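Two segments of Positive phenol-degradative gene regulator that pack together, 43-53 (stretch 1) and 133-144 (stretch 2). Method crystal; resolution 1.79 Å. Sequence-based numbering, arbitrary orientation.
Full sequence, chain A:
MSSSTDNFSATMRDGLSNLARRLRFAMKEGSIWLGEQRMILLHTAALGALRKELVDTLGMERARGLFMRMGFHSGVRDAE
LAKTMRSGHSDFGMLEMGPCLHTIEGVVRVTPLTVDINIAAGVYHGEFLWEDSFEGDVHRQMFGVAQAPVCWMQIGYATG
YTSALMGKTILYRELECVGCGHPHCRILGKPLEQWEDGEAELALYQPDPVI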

# COMPACT_ATOMS: atom_id res chain seq x y z
N HIS A 43 -2.90 5.13 -0.43
CA HIS A 43 -2.52 6.45 -0.96
C HIS A 43 -1.00 6.54 -1.11
O HIS A 43 -0.26 6.23 -0.18
CB HIS A 43 -3.02 7.55 -0.02
CG HIS A 43 -4.48 7.45 0.30
ND1 HIS A 43 -4.99 6.47 1.13
CD2 HIS A 43 -5.55 8.17 -0.12
CE1 HIS A 43 -6.30 6.61 1.22
NE2 HIS A 43 -6.66 7.63 0.46
N THR A 44 -0.51 6.92 -2.28
CA THR A 44 0.93 7.01 -2.43
C THR A 44 1.49 8.01 -1.44
O THR A 44 2.61 7.87 -1.00
CB THR A 44 1.32 7.41 -3.85
OG1 THR A 44 0.81 8.73 -4.12
CG2 THR A 44 0.74 6.43 -4.85
N ALA A 45 0.68 9.00 -1.04
CA ALA A 45 1.15 10.00 -0.09
C ALA A 45 1.28 9.43 1.32
O ALA A 45 2.12 9.86 2.11
CB ALA A 45 0.23 11.21 -0.09
N ALA A 46 0.45 8.43 1.62
CA ALA A 46 0.60 7.69 2.87
C ALA A 46 1.90 6.87 2.88
O ALA A 46 2.58 6.77 3.90
CB ALA A 46 -0.60 6.79 3.08
N LEU A 47 2.23 6.28 1.75
CA LEU A 47 3.47 5.51 1.67
C LEU A 47 4.66 6.46 1.80
O LEU A 47 5.65 6.14 2.46
CB LEU A 47 3.54 4.72 0.38
CG LEU A 47 3.37 3.20 0.55
CD1 LEU A 47 3.57 2.47 -0.77
CD2 LEU A 47 4.30 2.66 1.61
N GLY A 48 4.56 7.62 1.16
CA GLY A 48 5.62 8.62 1.24
C GLY A 48 5.89 9.02 2.68
O GLY A 48 7.05 9.13 3.10
N ALA A 49 4.82 9.24 3.43
CA ALA A 49 4.94 9.61 4.85
C ALA A 49 5.76 8.58 5.62
O ALA A 49 6.73 8.92 6.30
CB ALA A 49 3.56 9.78 5.48
N LEU A 50 5.38 7.31 5.50
CA LEU A 50 6.13 6.25 6.17
C LEU A 50 7.58 6.18 5.69
O LEU A 50 8.47 5.90 6.47
CB LEU A 50 5.47 4.89 5.98
CG LEU A 50 6.28 3.69 6.47
CD1 LEU A 50 6.38 3.63 7.99
CD2 LEU A 50 5.70 2.39 5.91
N ARG A 51 7.80 6.44 4.40
CA ARG A 51 9.15 6.42 3.83
C ARG A 51 10.04 7.47 4.47
O ARG A 51 11.21 7.23 4.76
CB ARG A 51 9.13 6.65 2.33
CG ARG A 51 10.54 6.83 1.77
CD ARG A 51 10.55 7.16 0.30
NE ARG A 51 10.20 5.99 -0.48
CZ ARG A 51 10.92 5.50 -1.48
NH1 ARG A 51 12.05 6.09 -1.87
NH2 ARG A 51 10.48 4.42 -2.11
N LYS A 52 9.46 8.66 4.65
CA LYS A 52 10.14 9.77 5.28
C LYS A 52 10.55 9.46 6.71
O LYS A 52 11.69 9.72 7.11
CB LYS A 52 9.25 11.00 5.26
CG LYS A 52 9.89 12.18 5.96
CD LYS A 52 9.76 13.43 5.12
CE LYS A 52 10.37 14.62 5.84
NZ LYS A 52 9.69 15.87 5.41
N GLU A 53 9.63 8.90 7.49
CA GLU A 53 9.94 8.51 8.86
C GLU A 53 10.98 7.40 8.93
O GLU A 53 11.83 7.41 9.82
CB GLU A 53 8.66 8.06 9.59
CG GLU A 53 7.66 9.19 9.83
CD GLU A 53 6.77 8.93 11.03
OE1 GLU A 53 7.31 8.57 12.10
OE2 GLU A 53 5.53 9.07 10.91
N SER A 133 6.69 6.59 -12.82
CA SER A 133 6.91 5.74 -11.66
C SER A 133 6.38 6.49 -10.45
O SER A 133 6.67 7.68 -10.27
CB SER A 133 8.38 5.38 -11.51
OG SER A 133 9.08 6.39 -10.83
N PHE A 134 5.58 5.82 -9.63
CA PHE A 134 4.98 6.52 -8.50
C PHE A 134 6.04 6.79 -7.44
O PHE A 134 6.01 7.79 -6.74
CB PHE A 134 3.85 5.69 -7.88
CG PHE A 134 4.31 4.81 -6.77
CD1 PHE A 134 4.89 3.58 -7.04
CD2 PHE A 134 4.21 5.23 -5.45
CE1 PHE A 134 5.34 2.77 -6.02
CE2 PHE A 134 4.67 4.42 -4.41
CZ PHE A 134 5.23 3.19 -4.70
N GLU A 135 7.00 5.88 -7.33
CA GLU A 135 7.91 5.90 -6.20
C GLU A 135 8.90 7.05 -6.34
O GLU A 135 9.23 7.73 -5.34
CB GLU A 135 8.63 4.55 -6.10
CG GLU A 135 9.32 4.36 -4.78
CD GLU A 135 9.86 2.96 -4.66
OE1 GLU A 135 9.80 2.25 -5.67
OE2 GLU A 135 10.36 2.61 -3.57
N GLY A 136 9.33 7.31 -7.57
CA GLY A 136 10.23 8.41 -7.85
C GLY A 136 9.51 9.74 -7.64
O GLY A 136 10.06 10.68 -7.08
N ASP A 137 8.26 9.79 -8.09
CA ASP A 137 7.35 10.91 -7.83
C ASP A 137 7.23 11.23 -6.34
O ASP A 137 7.31 12.39 -5.96
CB ASP A 137 5.96 10.61 -8.39
CG ASP A 137 5.83 10.96 -9.86
OD1 ASP A 137 6.87 11.00 -10.55
OD2 ASP A 137 4.70 11.19 -10.32
N VAL A 138 7.00 10.21 -5.51
CA VAL A 138 6.77 10.43 -4.09
C VAL A 138 8.04 10.83 -3.37
O VAL A 138 8.03 11.71 -2.51
CB VAL A 138 6.17 9.20 -3.38
CG1 VAL A 138 5.84 9.55 -1.93
CG2 VAL A 138 4.92 8.72 -4.10
N HIS A 139 9.14 10.17 -3.71
CA HIS A 139 10.43 10.53 -3.13
C HIS A 139 10.72 12.00 -3.36
O HIS A 139 11.14 12.72 -2.45
CB HIS A 139 11.56 9.71 -3.72
CG HIS A 139 12.88 9.99 -3.08
ND1 HIS A 139 13.30 9.35 -1.93
CD2 HIS A 139 13.85 10.88 -3.38
CE1 HIS A 139 14.49 9.80 -1.58
NE2 HIS A 139 14.84 10.74 -2.44
N ARG A 140 10.52 12.44 -4.61
CA ARG A 140 10.87 13.79 -5.02
C ARG A 140 10.10 14.82 -4.20
O ARG A 140 10.60 15.91 -3.91
CB ARG A 140 10.59 13.99 -6.51
CG ARG A 140 11.83 14.29 -7.33
CD ARG A 140 11.47 14.93 -8.65
NE ARG A 140 10.71 16.16 -8.45
CZ ARG A 140 11.26 17.37 -8.31
NH1 ARG A 140 12.58 17.50 -8.35
NH2 ARG A 140 10.50 18.43 -8.12
N GLN A 141 8.88 14.45 -3.82
CA GLN A 141 8.03 15.34 -3.04
C GLN A 141 8.34 15.28 -1.55
O GLN A 141 8.06 16.22 -0.82
CB GLN A 141 6.56 15.02 -3.30
CG GLN A 141 6.13 15.33 -4.72
CD GLN A 141 4.63 15.23 -4.91
OE1 GLN A 141 4.00 14.26 -4.48
NE2 GLN A 141 4.04 16.24 -5.56
N MET A 142 8.95 14.18 -1.11
CA MET A 142 9.30 14.04 0.30
C MET A 142 10.72 14.52 0.64
O MET A 142 10.97 14.95 1.77
CB MET A 142 9.15 12.58 0.75
CG MET A 142 7.74 12.01 0.63
SD MET A 142 6.46 12.96 1.48
CE MET A 142 6.91 12.74 3.21
N PHE A 143 11.64 14.44 -0.32
CA PHE A 143 13.06 14.66 -0.07
C PHE A 143 13.72 15.59 -1.09
O PHE A 143 14.89 15.94 -0.94
CB PHE A 143 13.84 13.33 -0.09
CG PHE A 143 13.44 12.34 0.98
CD1 PHE A 143 13.88 12.48 2.29
CD2 PHE A 143 12.63 11.25 0.66
CE1 PHE A 143 13.52 11.56 3.27
CE2 PHE A 143 12.26 10.33 1.63
CZ PHE A 143 12.71 10.48 2.94
N GLY A 144 12.99 15.96 -2.13
CA GLY A 144 13.59 16.66 -3.25
C GLY A 144 14.30 15.68 -4.17
O GLY A 144 14.20 14.47 -3.97

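Two helices, 44-53 and a second that begins at Phe134, cross at -56° with their axes 9.5 Å apart at closest approach. The contact buries 604 Å², both sides summed. Most of it is apolar packing, and Arg51 supplies the polar links.

The helices come nearest where Gly48 faces Val138, with 5.7 Å between their CA atoms. Gly48 CA lies 3.3 Å from Val138 CG1. A CB on Gly48 would point toward the second helix and sit 2.4 Å from Val138 CG1, a clash. Glycine therefore fits this place. Val138 also packs against Thr44, with Thr44 CB 3.8 Å from Val138 CG2.

Thr44 is buried, and its two branches can be told apart. Its methyl group meets the Phe134 ring, CG2 to Phe134 CD2 at 3.7 Å. Its hydroxyl, OG1, is hydrogen-bonded elsewhere in the structure. Leu47 adds an apolar contact to the same ring, with Leu47 CD1 4.3 Å from Phe134 CE2.

Arg51 gives up more area to the contact than any other residue, 108 Å². Its CA-to-CB bond points toward the second helix. The chain is extended through chi1 and chi2, both t, then turns at chi3, m. Glu135 and His139, one helical turn apart, meet the edge of the guanidinium near its plane. Arg51 NH2 donates to Glu135 OE2 in a salt bridge. The NH2 to OE2 distance of 2.3 Å is very short, and the angle at the hydrogen, 115°, is far from linear. Arg51 NH1 donates to His139 ND1 at 3.5 Å, a weak bond. Arg51 NH1 and both Glu135 carboxylate oxygens, OE1 and OE2, also have hydrogen bonds elsewhere in the structure. Both residues are buried. The two carboxylate oxygens of Glu135 and the NH1 and NH2 of Arg51 thus all have partners; no partner for Arg51 NE is found in either stretch.

Farther along, longer side chains fill the space. Met142, m at all three chi angles, brings CE to 3.6 Å from Gly48 O and 3.5 Å from Lys52 CD. The aliphatic part of Lys52 thus packs on Met142. Gly48 O already accepts from Lys52 N at 2.9 Å. The Phe143 ring turns its edge to Arg51, with CE2 3.8 Å from Arg51 CD, and its CZ is 3.5 Å from Lys52 CA.

Backbone hydrogen bonds hold each helix. Ser133 caps the second: its OG accepts from Gly136 N at 3.4 Å, a weak bond. Gly144, with positive phi, leaves the helical conformation.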